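Long-range contact in 3-oxosteroid 1-dehydrogenase (Sterolibacterium denitrificans, PDB 7P18), which probably catalyses the FAD-dependent 1,2-dehydrogenation of 3-oxosteroids to 3-oxo-Delta(1)-steroids, passing the electrons on to an acceptor: residues 167-179 and 463-475. Residues are numbered along the deposited sequence; the frame is centred on the assembly and turned at random. Where two conformers were deposited one is given.
Sequences TEAHVMLAKEPGW and FDRYYGDYNVKPN
His170 donates its NE2 proton to the backbone O of Tyr466 over 2.8 Å, a nearly straight bond (164°) lying in the imidazole plane. It ties helix 166-174, which ends in a Schellman motif with Lys175 as the positive-phi residue, to the chain at Tyr466, beside helix 462-466. The same carbonyl also accepts from a water, which reaches weakly to Glu176 OE2; that carboxylate has its main partner in Arg114. A second polar link joins the two loops: Asn471 ND2 donates to Lys175 O over 3.2 Å. An asparagine suits this place because the NH2 of its amide can donate to both Lys175 O and Asp469 OD1. That OD1 takes ND2 on its syn lone pair and, from the anti side and out of the carboxylate plane, the backbone N of Asn471; this second bond makes an Asx turn. The other oxygen, OD2, is held by Tyr395. Weaker is Tyr470 N to Ala174 O, at 3.4 Å.

Aromatic packing reinforces the histidine bond. The ring of Tyr466, with CG anti to the backbone N (chi1 -176°), folds over one face of the His170 imidazole as an offset stack, centroids 4.0 Å apart and planes 7° from parallel. Tyr467 CE1 meets the imidazole edge at CD2, completing an aromatic cluster, while its OH bonds to Tyr115 of the steroid pocket; the contact thus borders the second shell of the active site. A leucine in place of His170 would probably leave the Tyr466 carbonyl without its protein donor here and deprive the tyrosine ring of its flat stacking partner. Small Ala174 lets the two backbones approach closely, its CA 3.6 Å from Gly468 O. Further out, the Leu173 side chain crosses that of Tyr467 at about a right angle, CD1 touching CD1, and Pro177 CD rests 3.8 Å from Tyr470 CE2.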
ATOM      1  N   THR A 167      -3.535  11.985   9.209  1.00 32.03           N
ATOM      2  CA  THR A 167      -4.146  13.312   9.482  1.00 32.06           C
ATOM      3  C   THR A 167      -3.160  14.153  10.319  1.00 36.87           C
ATOM      4  O   THR A 167      -2.799  15.246   9.852  1.00 38.96           O
ATOM      5  CB  THR A 167      -5.497  13.160  10.187  1.00 33.01           C
ATOM      6  OG1 THR A 167      -6.311  12.320   9.351  1.00 31.26           O
ATOM      7  CG2 THR A 167      -6.153  14.503  10.434  1.00 36.65           C
ATOM      8  N   GLU A 168      -2.754  13.639  11.483  1.00 35.85           N
ATOM      9  CA  GLU A 168      -1.803  14.299  12.432  1.00 40.93           C
ATOM     10  C   GLU A 168      -0.522  14.620  11.676  1.00 40.34           C
ATOM     11  O   GLU A 168      -0.037  15.748  11.793  1.00 46.69           O
ATOM     12  CB  GLU A 168      -1.429  13.410  13.616  1.00 34.54           C
ATOM     13  CG  GLU A 168      -2.414  13.393  14.757  1.00 39.19           C
ATOM     14  CD  GLU A 168      -2.094  12.275  15.706  1.00 40.00           C
ATOM     15  OE1 GLU A 168      -1.194  11.489  15.357  1.00 39.83           O
ATOM     16  OE2 GLU A 168      -2.767  12.159  16.767  1.00 43.17           O
ATOM     17  N   ALA A 169      -0.005  13.658  10.917  1.00 48.75           N
ATOM     18  CA  ALA A 169       1.206  13.819  10.084  1.00 48.03           C
ATOM     19  C   ALA A 169       1.010  14.996   9.136  1.00 55.31           C
ATOM     20  O   ALA A 169       1.706  15.978   9.353  1.00 67.19           O
ATOM     21  CB  ALA A 169       1.535  12.553   9.316  1.00 52.84           C
ATOM     22  N   HIS A 170       0.100  14.875   8.152  1.00 47.27           N
ATOM     23  CA  HIS A 170       0.037  15.629   6.864  1.00 46.78           C
ATOM     24  C   HIS A 170       0.422  17.100   7.072  1.00 48.49           C
ATOM     25  O   HIS A 170       1.102  17.671   6.203  1.00 45.49           O
ATOM     26  CB  HIS A 170      -1.353  15.509   6.210  1.00 43.48           C
ATOM     27  CG  HIS A 170      -1.577  16.490   5.120  1.00 40.70           C
ATOM     28  ND1 HIS A 170      -2.283  17.653   5.328  1.00 38.78           N
ATOM     29  CD2 HIS A 170      -1.202  16.513   3.835  1.00 35.05           C
ATOM     30  CE1 HIS A 170      -2.311  18.361   4.229  1.00 41.43           C
ATOM     31  NE2 HIS A 170      -1.633  17.692   3.309  1.00 38.16           N
ATOM     32  N   VAL A 171      -0.012  17.670   8.192  1.00 47.96           N
ATOM     33  CA  VAL A 171       0.302  19.046   8.660  1.00 52.82           C
ATOM     34  C   VAL A 171       1.813  19.320   8.550  1.00 52.00           C
ATOM     35  O   VAL A 171       2.205  20.413   8.105  1.00 58.77           O
ATOM     36  CB  VAL A 171      -0.161  19.192  10.122  1.00 54.17           C
ATOM     37  CG1 VAL A 171       0.389  20.459  10.727  1.00 57.33           C
ATOM     38  CG2 VAL A 171      -1.669  19.101  10.272  1.00 55.65           C
ATOM     39  N   MET A 172       2.633  18.354   8.968  0.52 50.63           N
ATOM     40  CA  MET A 172       4.112  18.485   9.058  0.52 50.82           C
ATOM     41  C   MET A 172       4.748  18.437   7.657  0.52 53.75           C
ATOM     42  O   MET A 172       5.667  19.243   7.402  0.52 52.95           O
ATOM     43  CB  MET A 172       4.687  17.371   9.931  0.52 49.65           C
ATOM     44  CG  MET A 172       4.202  17.437  11.374  0.52 49.77           C
ATOM     45  SD  MET A 172       4.840  16.113  12.428  0.52 49.91           S
ATOM     46  CE  MET A 172       6.324  15.644  11.537  0.52 50.11           C
ATOM     47  N   LEU A 173       4.284  17.528   6.787  1.00 54.37           N
ATOM     48  CA  LEU A 173       4.834  17.343   5.404  1.00 52.67           C
ATOM     49  C   LEU A 173       4.443  18.546   4.530  1.00 55.93           C
ATOM     50  O   LEU A 173       5.294  18.991   3.728  1.00 58.22           O
ATOM     51  CB  LEU A 173       4.312  16.028   4.800  1.00 56.24           C
ATOM     52  CG  LEU A 173       4.952  15.543   3.495  1.00 57.49           C
ATOM     53  CD1 LEU A 173       4.411  16.269   2.278  1.00 60.15           C
ATOM     54  CD2 LEU A 173       6.465  15.631   3.536  1.00 53.12           C
ATOM     55  N   ALA A 174       3.211  19.058   4.681  1.00 51.40           N
ATOM     56  CA  ALA A 174       2.708  20.222   3.911  1.00 55.55           C
ATOM     57  C   ALA A 174       3.211  21.537   4.549  1.00 53.98           C
ATOM     58  O   ALA A 174       3.125  22.596   3.855  1.00 44.46           O
ATOM     59  CB  ALA A 174       1.204  20.181   3.814  1.00 58.69           C
ATOM     60  N   LYS A 175       3.743  21.460   5.782  1.00 47.90           N
ATOM     61  CA  LYS A 175       4.287  22.621   6.544  1.00 54.04           C
ATOM     62  C   LYS A 175       3.152  23.620   6.822  1.00 60.72           C
ATOM     63  O   LYS A 175       3.299  24.817   6.502  1.00 60.13           O
ATOM     64  CB  LYS A 175       5.423  23.316   5.775  1.00 49.42           C
ATOM     65  CG  LYS A 175       6.609  22.420   5.433  1.00 54.94           C
ATOM     66  CD  LYS A 175       7.939  23.134   5.354  1.00 62.59           C
ATOM     67  CE  LYS A 175       9.101  22.171   5.492  1.00 61.49           C
ATOM     68  NZ  LYS A 175      10.078  22.623   6.512  1.00 70.14           N
ATOM     69  N   GLU A 176       2.030  23.137   7.350  1.00 52.81           N
ATOM     70  CA  GLU A 176       0.882  23.991   7.721  1.00 55.63           C
ATOM     71  C   GLU A 176       1.156  24.567   9.110  1.00 50.14           C
ATOM     72  O   GLU A 176       2.037  24.070   9.808  1.00 47.05           O
ATOM     73  CB  GLU A 176      -0.412  23.172   7.651  1.00 55.78           C
ATOM     74  CG  GLU A 176      -0.655  22.563   6.281  1.00 54.36           C
ATOM     75  CD  GLU A 176      -2.034  21.953   6.125  1.00 54.84           C
ATOM     76  OE1 GLU A 176      -2.567  21.446   7.129  1.00 57.61           O
ATOM     77  OE2 GLU A 176      -2.589  22.025   5.010  1.00 56.32           O
ATOM     78  N   PRO A 177       0.423  25.629   9.527  1.00 53.11           N
ATOM     79  CA  PRO A 177       0.519  26.180  10.878  1.00 53.62           C
ATOM     80  C   PRO A 177       0.155  25.189  11.981  1.00 50.10           C
ATOM     81  O   PRO A 177      -0.784  24.494  11.776  1.00 51.97           O
ATOM     82  CB  PRO A 177      -0.575  27.259  10.938  1.00 58.37           C
ATOM     83  CG  PRO A 177      -0.863  27.605   9.502  1.00 58.88           C
ATOM     84  CD  PRO A 177      -0.557  26.355   8.703  1.00 60.63           C
ATOM     85  N   GLY A 178       0.858  25.204  13.119  1.00 55.49           N
ATOM     86  CA  GLY A 178       0.517  24.431  14.337  1.00 55.34           C
ATOM     87  C   GLY A 178       1.293  23.123  14.454  1.00 54.60           C
ATOM     88  O   GLY A 178       1.275  22.499  15.543  1.00 69.66           O
ATOM     89  N   TRP A 179       1.953  22.712  13.375  1.00 58.98           N
ATOM     90  CA  TRP A 179       2.783  21.483  13.287  1.00 67.90           C
ATOM     91  C   TRP A 179       3.686  21.328  14.523  1.00 72.72           C
ATOM     92  O   TRP A 179       3.968  20.176  14.920  1.00 67.65           O
ATOM     93  CB  TRP A 179       3.604  21.554  12.007  1.00 74.01           C
ATOM     94  CG  TRP A 179       4.627  22.633  12.083  1.00 82.77           C
ATOM     95  CD1 TRP A 179       4.428  23.983  12.064  1.00 86.08           C
ATOM     96  CD2 TRP A 179       6.033  22.427  12.249  1.00 88.77           C
ATOM     97  NE1 TRP A 179       5.626  24.632  12.188  1.00 94.26           N
ATOM     98  CE2 TRP A 179       6.630  23.704  12.291  1.00 92.41           C
ATOM     99  CE3 TRP A 179       6.840  21.289  12.341  1.00 89.83           C
ATOM    100  CZ2 TRP A 179       8.007  23.870  12.426  1.00 97.43           C
ATOM    101  CZ3 TRP A 179       8.203  21.453  12.459  1.00 98.51           C
ATOM    102  CH2 TRP A 179       8.775  22.728  12.503  1.00100.03           C
ATOM    103  N   PHE A 463      -5.265  17.054  -6.010  1.00 24.17           N
ATOM    104  CA  PHE A 463      -4.510  15.872  -5.530  1.00 23.10           C
ATOM    105  C   PHE A 463      -3.026  16.241  -5.471  1.00 21.55           C
ATOM    106  O   PHE A 463      -2.392  16.090  -4.405  1.00 25.00           O
ATOM    107  CB  PHE A 463      -4.750  14.613  -6.374  1.00 24.55           C
ATOM    108  CG  PHE A 463      -3.734  13.566  -6.045  1.00 24.15           C
ATOM    109  CD1 PHE A 463      -3.783  12.862  -4.855  1.00 27.68           C
ATOM    110  CD2 PHE A 463      -2.632  13.402  -6.859  1.00 27.87           C
ATOM    111  CE1 PHE A 463      -2.790  11.952  -4.528  1.00 29.63           C
ATOM    112  CE2 PHE A 463      -1.636  12.505  -6.518  1.00 26.23           C
ATOM    113  CZ  PHE A 463      -1.726  11.772  -5.369  1.00 29.00           C
ATOM    114  N   ASP A 464      -2.467  16.709  -6.578  1.00 22.89           N
ATOM    115  CA  ASP A 464      -1.035  17.113  -6.650  1.00 22.63           C
ATOM    116  C   ASP A 464      -0.715  18.081  -5.502  1.00 23.78           C
ATOM    117  O   ASP A 464       0.266  17.874  -4.764  1.00 22.17           O
ATOM    118  CB  ASP A 464      -0.694  17.813  -7.959  1.00 23.55           C
ATOM    119  CG  ASP A 464      -0.659  16.954  -9.205  1.00 23.79           C
ATOM    120  OD1 ASP A 464      -1.287  15.901  -9.195  1.00 23.97           O
ATOM    121  OD2 ASP A 464      -0.108  17.437 -10.194  1.00 24.27           O
ATOM    122  N   ARG A 465      -1.570  19.081  -5.296  1.00 23.36           N
ATOM    123  CA  ARG A 465      -1.291  20.186  -4.338  1.00 23.08           C
ATOM    124  C   ARG A 465      -1.446  19.718  -2.894  1.00 24.41           C
ATOM    125  O   ARG A 465      -0.877  20.362  -2.026  1.00 26.29           O
ATOM    126  CB  ARG A 465      -2.210  21.370  -4.629  1.00 24.13           C
ATOM    127  CG  ARG A 465      -1.955  21.994  -5.989  1.00 23.83           C
ATOM    128  CD  ARG A 465      -2.617  23.323  -6.174  1.00 27.64           C
ATOM    129  NE  ARG A 465      -4.066  23.316  -6.193  1.00 30.38           N
ATOM    130  CZ  ARG A 465      -4.829  23.259  -7.289  1.00 30.59           C
ATOM    131  NH1 ARG A 465      -4.303  23.112  -8.492  1.00 31.25           N
ATOM    132  NH2 ARG A 465      -6.145  23.319  -7.168  1.00 31.42           N
ATOM    133  N   TYR A 466      -2.127  18.603  -2.629  1.00 24.08           N
ATOM    134  CA  TYR A 466      -2.319  18.078  -1.258  1.00 25.58           C
ATOM    135  C   TYR A 466      -0.965  17.908  -0.551  1.00 25.39           C
ATOM    136  O   TYR A 466      -0.885  18.147   0.654  1.00 24.83           O
ATOM    137  CB  TYR A 466      -3.105  16.769  -1.282  1.00 26.06           C
ATOM    138  CG  TYR A 466      -3.442  16.195   0.070  1.00 25.84           C
ATOM    139  CD1 TYR A 466      -4.246  16.865   0.979  1.00 28.10           C
ATOM    140  CD2 TYR A 466      -2.967  14.951   0.441  1.00 27.68           C
ATOM    141  CE1 TYR A 466      -4.540  16.320   2.224  1.00 28.96           C
ATOM    142  CE2 TYR A 466      -3.256  14.386   1.674  1.00 29.64           C
ATOM    143  CZ  TYR A 466      -4.047  15.078   2.575  1.00 29.31           C
ATOM    144  OH  TYR A 466      -4.302  14.435   3.750  1.00 31.31           O
ATOM    145  N   TYR A 467       0.055  17.420  -1.255  1.00 25.34           N
ATOM    146  CA  TYR A 467       1.397  17.144  -0.703  1.00 26.01           C
ATOM    147  C   TYR A 467       2.407  18.181  -1.205  1.00 24.40           C
ATOM    148  O   TYR A 467       3.613  17.924  -1.081  1.00 25.75           O
ATOM    149  CB  TYR A 467       1.787  15.696  -1.022  1.00 26.56           C
ATOM    150  CG  TYR A 467       1.147  14.650  -0.141  1.00 27.11           C
ATOM    151  CD1 TYR A 467       1.157  14.722   1.245  1.00 29.07           C
ATOM    152  CD2 TYR A 467       0.570  13.524  -0.718  1.00 28.93           C
ATOM    153  CE1 TYR A 467       0.594  13.728   2.041  1.00 31.40           C
ATOM    154  CE2 TYR A 467       0.009  12.518   0.059  1.00 30.27           C
ATOM    155  CZ  TYR A 467      -0.018  12.640   1.434  1.00 33.41           C
ATOM    156  OH  TYR A 467      -0.574  11.617   2.128  1.00 33.98           O
ATOM    157  N   GLY A 468       1.955  19.287  -1.795  1.00 24.44           N
ATOM    158  CA  GLY A 468       2.812  20.463  -2.035  1.00 22.36           C
ATOM    159  C   GLY A 468       3.113  21.221  -0.729  1.00 23.19           C
ATOM    160  O   GLY A 468       2.647  20.802   0.342  1.00 28.03           O
ATOM    161  N   ASP A 469       3.885  22.289  -0.817  1.00 27.49           N
ATOM    162  CA  ASP A 469       4.202  23.181   0.333  1.00 28.29           C
ATOM    163  C   ASP A 469       3.236  24.372   0.247  1.00 27.68           C
ATOM    164  O   ASP A 469       3.335  25.142  -0.706  1.00 27.07           O
ATOM    165  CB  ASP A 469       5.666  23.604   0.311  1.00 26.01           C
ATOM    166  CG  ASP A 469       6.110  24.444   1.505  1.00 30.30           C
ATOM    167  OD1 ASP A 469       5.238  25.086   2.165  1.00 31.72           O
ATOM    168  OD2 ASP A 469       7.303  24.438   1.748  1.00 30.12           O
ATOM    169  N   TYR A 470       2.261  24.375   1.150  1.00 36.27           N
ATOM    170  CA  TYR A 470       1.295  25.452   1.496  1.00 46.21           C
ATOM    171  C   TYR A 470       1.894  26.852   1.246  1.00 39.21           C
ATOM    172  O   TYR A 470       1.245  27.707   0.604  1.00 38.69           O
ATOM    173  CB  TYR A 470       0.905  25.182   2.956  1.00 54.98           C
ATOM    174  CG  TYR A 470       0.211  26.290   3.698  1.00 66.21           C
ATOM    175  CD1 TYR A 470      -1.136  26.543   3.488  1.00 73.82           C
ATOM    176  CD2 TYR A 470       0.877  27.040   4.654  1.00 66.90           C
ATOM    177  CE1 TYR A 470      -1.808  27.525   4.199  1.00 75.34           C
ATOM    178  CE2 TYR A 470       0.223  28.031   5.371  1.00 74.11           C
ATOM    179  CZ  TYR A 470      -1.123  28.278   5.139  1.00 79.84           C
ATOM    180  OH  TYR A 470      -1.784  29.258   5.825  1.00 80.46           O
ATOM    181  N   ASN A 471       3.126  27.087   1.711  1.00 38.79           N
ATOM    182  CA  ASN A 471       3.813  28.418   1.710  1.00 41.01           C
ATOM    183  C   ASN A 471       4.240  28.818   0.301  1.00 41.69           C
ATOM    184  O   ASN A 471       4.514  30.011   0.079  1.00 40.19           O
ATOM    185  CB  ASN A 471       5.026  28.404   2.645  1.00 44.14           C
ATOM    186  CG  ASN A 471       4.620  27.969   4.039  1.00 49.80           C
ATOM    187  OD1 ASN A 471       3.989  28.749   4.752  1.00 56.64           O
ATOM    188  ND2 ASN A 471       4.878  26.719   4.412  1.00 45.59           N
ATOM    189  N   VAL A 472       4.302  27.879  -0.651  1.00 31.05           N
ATOM    190  CA  VAL A 472       4.975  28.161  -1.944  1.00 29.31           C
ATOM    191  C   VAL A 472       3.900  28.511  -2.965  1.00 33.32           C
ATOM    192  O   VAL A 472       2.900  27.747  -3.113  1.00 33.03           O
ATOM    193  CB  VAL A 472       5.887  26.987  -2.361  1.00 30.47           C
ATOM    194  CG1 VAL A 472       6.389  27.139  -3.761  1.00 29.60           C
ATOM    195  CG2 VAL A 472       7.017  26.782  -1.365  1.00 33.38           C
ATOM    196  N   LYS A 473       4.095  29.657  -3.632  1.00 32.80           N
ATOM    197  CA  LYS A 473       3.117  30.286  -4.550  1.00 36.45           C
ATOM    198  C   LYS A 473       3.886  30.688  -5.794  1.00 33.69           C
ATOM    199  O   LYS A 473       5.081  30.904  -5.704  1.00 46.96           O
ATOM    200  CB  LYS A 473       2.365  31.429  -3.855  1.00 38.22           C
ATOM    201  CG  LYS A 473       1.524  30.979  -2.671  1.00 40.77           C
ATOM    202  CD  LYS A 473       0.664  32.024  -1.990  1.00 44.95           C
ATOM    203  CE  LYS A 473      -0.058  31.404  -0.810  1.00 54.46           C
ATOM    204  NZ  LYS A 473      -0.869  32.387  -0.043  1.00 58.02           N
ATOM    205  N   PRO A 474       3.254  30.760  -6.993  1.00 38.37           N
ATOM    206  CA  PRO A 474       1.821  30.479  -7.156  1.00 39.31           C
ATOM    207  C   PRO A 474       1.413  28.988  -7.072  1.00 35.72           C
ATOM    208  O   PRO A 474       0.247  28.688  -6.796  1.00 33.71           O
ATOM    209  CB  PRO A 474       1.479  30.962  -8.570  1.00 41.42           C
ATOM    210  CG  PRO A 474       2.732  31.599  -9.109  1.00 41.63           C
ATOM    211  CD  PRO A 474       3.892  31.137  -8.255  1.00 37.06           C
ATOM    212  N   ASN A 475       2.344  28.079  -7.323  1.00 33.19           N
ATOM    213  CA  ASN A 475       2.086  26.605  -7.364  1.00 28.13           C
ATOM    214  C   ASN A 475       2.866  25.951  -6.229  1.00 27.12           C
ATOM    215  O   ASN A 475       4.103  25.980  -6.240  1.00 26.53           O
ATOM    216  CB  ASN A 475       2.436  26.119  -8.771  1.00 27.72           C
ATOM    217  CG  ASN A 475       2.140  24.660  -9.030  1.00 28.55           C
ATOM    218  OD1 ASN A 475       2.259  23.827  -8.121  1.00 26.46           O
ATOM    219  ND2 ASN A 475       1.853  24.364 -10.291  1.00 25.34           N
TER
HETATM  220  O   HOH W   1      -2.246  20.389   1.948  1.00 37.70           O